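Local structure of phosphodiesterase (Salpingoeca rosetta, 7D7P) at residues Ser307-Glu312 / Ala346-Ile351. The protein belongs to the 3'5'-cyclic nucleotide phosphodiesterase family, a group of all-helical metal-dependent proteins of the HD clan, and carries a bound zinc ion. Numbering follows the deposited sequence.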
ATOM      1  N   SER A 307      13.130 -12.654   1.551  1.00 24.12           N
ATOM      2  CA  SER A 307      11.841 -13.137   1.070  1.00 24.06           C
ATOM      3  C   SER A 307      10.769 -12.995   2.141  1.00 26.96           C
ATOM      4  O   SER A 307       9.612 -12.688   1.832  1.00 25.67           O
ATOM      5  CB  SER A 307      11.960 -14.593   0.621  1.00 25.01           C
ATOM      6  OG  SER A 307      12.813 -14.711  -0.504  1.00 41.28           O
ATOM      7  N   LEU A 308      11.137 -13.217   3.404  1.00 25.69           N
ATOM      8  CA  LEU A 308      10.179 -13.074   4.495  1.00 25.59           C
ATOM      9  C   LEU A 308       9.657 -11.646   4.581  1.00 24.19           C
ATOM     10  O   LEU A 308       8.442 -11.419   4.654  1.00 26.44           O
ATOM     11  CB  LEU A 308      10.828 -13.494   5.815  1.00 19.61           C
ATOM     12  CG  LEU A 308       9.915 -13.517   7.040  1.00 26.86           C
ATOM     13  CD1 LEU A 308       8.815 -14.555   6.866  1.00 26.70           C
ATOM     14  CD2 LEU A 308      10.724 -13.791   8.298  1.00 30.24           C
ATOM     15  N   ALA A 309      10.563 -10.665   4.562  1.00 18.42           N
ATOM     16  CA  ALA A 309      10.155  -9.268   4.664  1.00 19.71           C
ATOM     17  C   ALA A 309       9.302  -8.850   3.475  1.00 27.53           C
ATOM     18  O   ALA A 309       8.285  -8.166   3.641  1.00 28.00           O
ATOM     19  CB  ALA A 309      11.386  -8.370   4.784  1.00 18.93           C
ATOM     20  N   LYS A 310       9.697  -9.253   2.265  1.00 22.32           N
ATOM     21  CA  LYS A 310       8.930  -8.891   1.077  1.00 19.91           C
ATOM     22  C   LYS A 310       7.531  -9.497   1.116  1.00 31.01           C
ATOM     23  O   LYS A 310       6.555  -8.851   0.715  1.00 26.02           O
ATOM     24  CB  LYS A 310       9.676  -9.333  -0.183  1.00 28.98           C
ATOM     25  N   GLY A 311       7.413 -10.736   1.597  1.00 23.39           N
ATOM     26  CA  GLY A 311       6.103 -11.357   1.693  1.00 17.90           C
ATOM     27  C   GLY A 311       5.222 -10.704   2.743  1.00 30.41           C
ATOM     28  O   GLY A 311       4.007 -10.580   2.557  1.00 29.14           O
ATOM     29  N   GLU A 312       5.817 -10.275   3.858  1.00 23.26           N
ATOM     30  CA  GLU A 312       5.041  -9.634   4.914  1.00 30.67           C
ATOM     31  C   GLU A 312       4.539  -8.262   4.480  1.00 29.37           C
ATOM     32  O   GLU A 312       3.410  -7.877   4.807  1.00 22.30           O
ATOM     33  CB  GLU A 312       5.880  -9.515   6.186  1.00 22.74           C
ATOM     34  CG  GLU A 312       5.954 -10.790   7.005  1.00 27.60           C
ATOM     35  CD  GLU A 312       4.605 -11.201   7.560  1.00 33.93           C
ATOM     36  OE1 GLU A 312       4.118 -12.287   7.188  1.00 41.50           O
ATOM     37  OE2 GLU A 312       4.032 -10.435   8.365  1.00 32.64           O
ATOM     38  N   ALA A 346       6.391  -0.824   8.974  1.00 26.33           N
ATOM     39  CA  ALA A 346       7.589   0.003   8.873  1.00 30.36           C
ATOM     40  C   ALA A 346       8.848  -0.792   9.194  1.00 33.16           C
ATOM     41  O   ALA A 346       9.911  -0.530   8.619  1.00 29.42           O
ATOM     42  CB  ALA A 346       7.474   1.210   9.803  1.00 25.66           C
ATOM     43  N   GLU A 347       8.749  -1.766  10.100  1.00 28.42           N
ATOM     44  CA  GLU A 347       9.912  -2.581  10.434  1.00 24.93           C
ATOM     45  C   GLU A 347      10.284  -3.509   9.284  1.00 28.06           C
ATOM     46  O   GLU A 347      11.465  -3.630   8.935  1.00 31.76           O
ATOM     47  CB  GLU A 347       9.643  -3.381  11.709  1.00 28.77           C
ATOM     48  CG  GLU A 347      10.895  -3.743  12.484  1.00 45.09           C
ATOM     49  CD  GLU A 347      11.437  -2.576  13.286  1.00 52.10           C
ATOM     50  OE1 GLU A 347      10.738  -2.111  14.214  1.00 52.90           O
ATOM     51  OE2 GLU A 347      12.560  -2.120  12.985  1.00 49.91           O
ATOM     52  N   TRP A 348       9.293  -4.172   8.681  1.00 23.42           N
ATOM     53  CA  TRP A 348       9.580  -5.056   7.555  1.00 20.18           C
ATOM     54  C   TRP A 348      10.168  -4.281   6.381  1.00 27.50           C
ATOM     55  O   TRP A 348      11.051  -4.783   5.675  1.00 22.91           O
ATOM     56  CB  TRP A 348       8.311  -5.793   7.126  1.00 25.61           C
ATOM     57  CG  TRP A 348       7.851  -6.856   8.091  1.00 24.51           C
ATOM     58  CD1 TRP A 348       6.685  -6.868   8.802  1.00 24.43           C
ATOM     59  CD2 TRP A 348       8.546  -8.061   8.441  1.00 23.83           C
ATOM     60  NE1 TRP A 348       6.611  -8.004   9.574  1.00 22.55           N
ATOM     61  CE2 TRP A 348       7.740  -8.753   9.369  1.00 21.56           C
ATOM     62  CE3 TRP A 348       9.769  -8.621   8.062  1.00 22.38           C
ATOM     63  CZ2 TRP A 348       8.119  -9.976   9.923  1.00 25.80           C
ATOM     64  CZ3 TRP A 348      10.142  -9.837   8.610  1.00 28.50           C
ATOM     65  CH2 TRP A 348       9.319 -10.499   9.532  1.00 22.93           C
ATOM     66  N   LYS A 349       9.693  -3.051   6.159  1.00 26.89           N
ATOM     67  CA  LYS A 349      10.221  -2.238   5.069  1.00 29.17           C
ATOM     68  C   LYS A 349      11.661  -1.814   5.326  1.00 27.97           C
ATOM     69  O   LYS A 349      12.441  -1.670   4.378  1.00 32.30           O
ATOM     70  CB  LYS A 349       9.332  -1.012   4.850  1.00 23.81           C
ATOM     71  CG  LYS A 349       7.971  -1.340   4.251  1.00 25.27           C
ATOM     72  CD  LYS A 349       7.113  -0.096   4.094  1.00 30.17           C
ATOM     73  CE  LYS A 349       7.723   0.879   3.101  1.00 40.87           C
ATOM     74  NZ  LYS A 349       6.874   2.088   2.925  1.00 42.47           N
ATOM     75  N   ALA A 350      12.035  -1.610   6.592  1.00 29.44           N
ATOM     76  CA  ALA A 350      13.428  -1.316   6.907  1.00 28.95           C
ATOM     77  C   ALA A 350      14.325  -2.510   6.603  1.00 37.21           C
ATOM     78  O   ALA A 350      15.451  -2.342   6.118  1.00 32.01           O
ATOM     79  CB  ALA A 350      13.562  -0.902   8.371  1.00 27.11           C
ATOM     80  N   ILE A 351      13.841  -3.724   6.878  1.00 28.50           N
ATOM     81  CA  ILE A 351      14.616  -4.923   6.572  1.00 32.97           C
ATOM     82  C   ILE A 351      14.744  -5.108   5.065  1.00 33.03           C
ATOM     83  O   ILE A 351      15.826  -5.429   4.556  1.00 30.86           O
ATOM     84  CB  ILE A 351      13.976  -6.155   7.238  1.00 31.10           C
ATOM     85  CG1 ILE A 351      13.977  -5.995   8.759  1.00 23.25           C
ATOM     86  CG2 ILE A 351      14.698  -7.432   6.821  1.00 26.38           C
ATOM     87  CD1 ILE A 351      13.191  -7.063   9.484  1.00 29.03           C
TER
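Trp348 lays its indole against Leu308, Ala309 and Glu312, one turn of the facing helix. The CH-pi contact comes from Glu312. Its CB stands 3.6 Å from the centroid of the five-membered ring of Trp348, 1° off the normal. Glu312 CG follows over the same face, 3.6 Å from Trp348 CE2 and offset toward the rim. The Glu312 chain then bends, and its OE2 comes near Trp348 NE1.

The apolar contacts of Leu308 and Ala309 with the indole lie on its six-membered ring. Ala309 CB is 3.7 Å from Trp348 CE3. The backbone comes in as well, with Ala309 CA approaching Trp348 CE3 obliquely at 3.5 Å. Leu308 CG, anti to the backbone N (chi1 -175°), lies by Trp348 CZ3 and CH2, and Leu308 CD2 reaches Trp348 CH2 obliquely at 3.8 Å. Apart from the indole, Ala309 CB meets Ile351 CG2 at 4.0 Å.

Helices 305-330 and 336-359 form a helical hairpin of the all-helical phosphodiesterase domain. The short segments run roughly antiparallel, at 140°, with axes 8.6 Å apart. Ala309 CA and Trp348 CA, at 5.1 Å, are the nearest CA pair between them.

No hydrogen bond joins the two segments. The polar atoms turn to helix 268-291: Trp348 NE1 bonds to Asn271 OD1, and Glu312 OE2 takes a weak bond from Asn271 ND2. Phe268 packs edge-to-face with the indole.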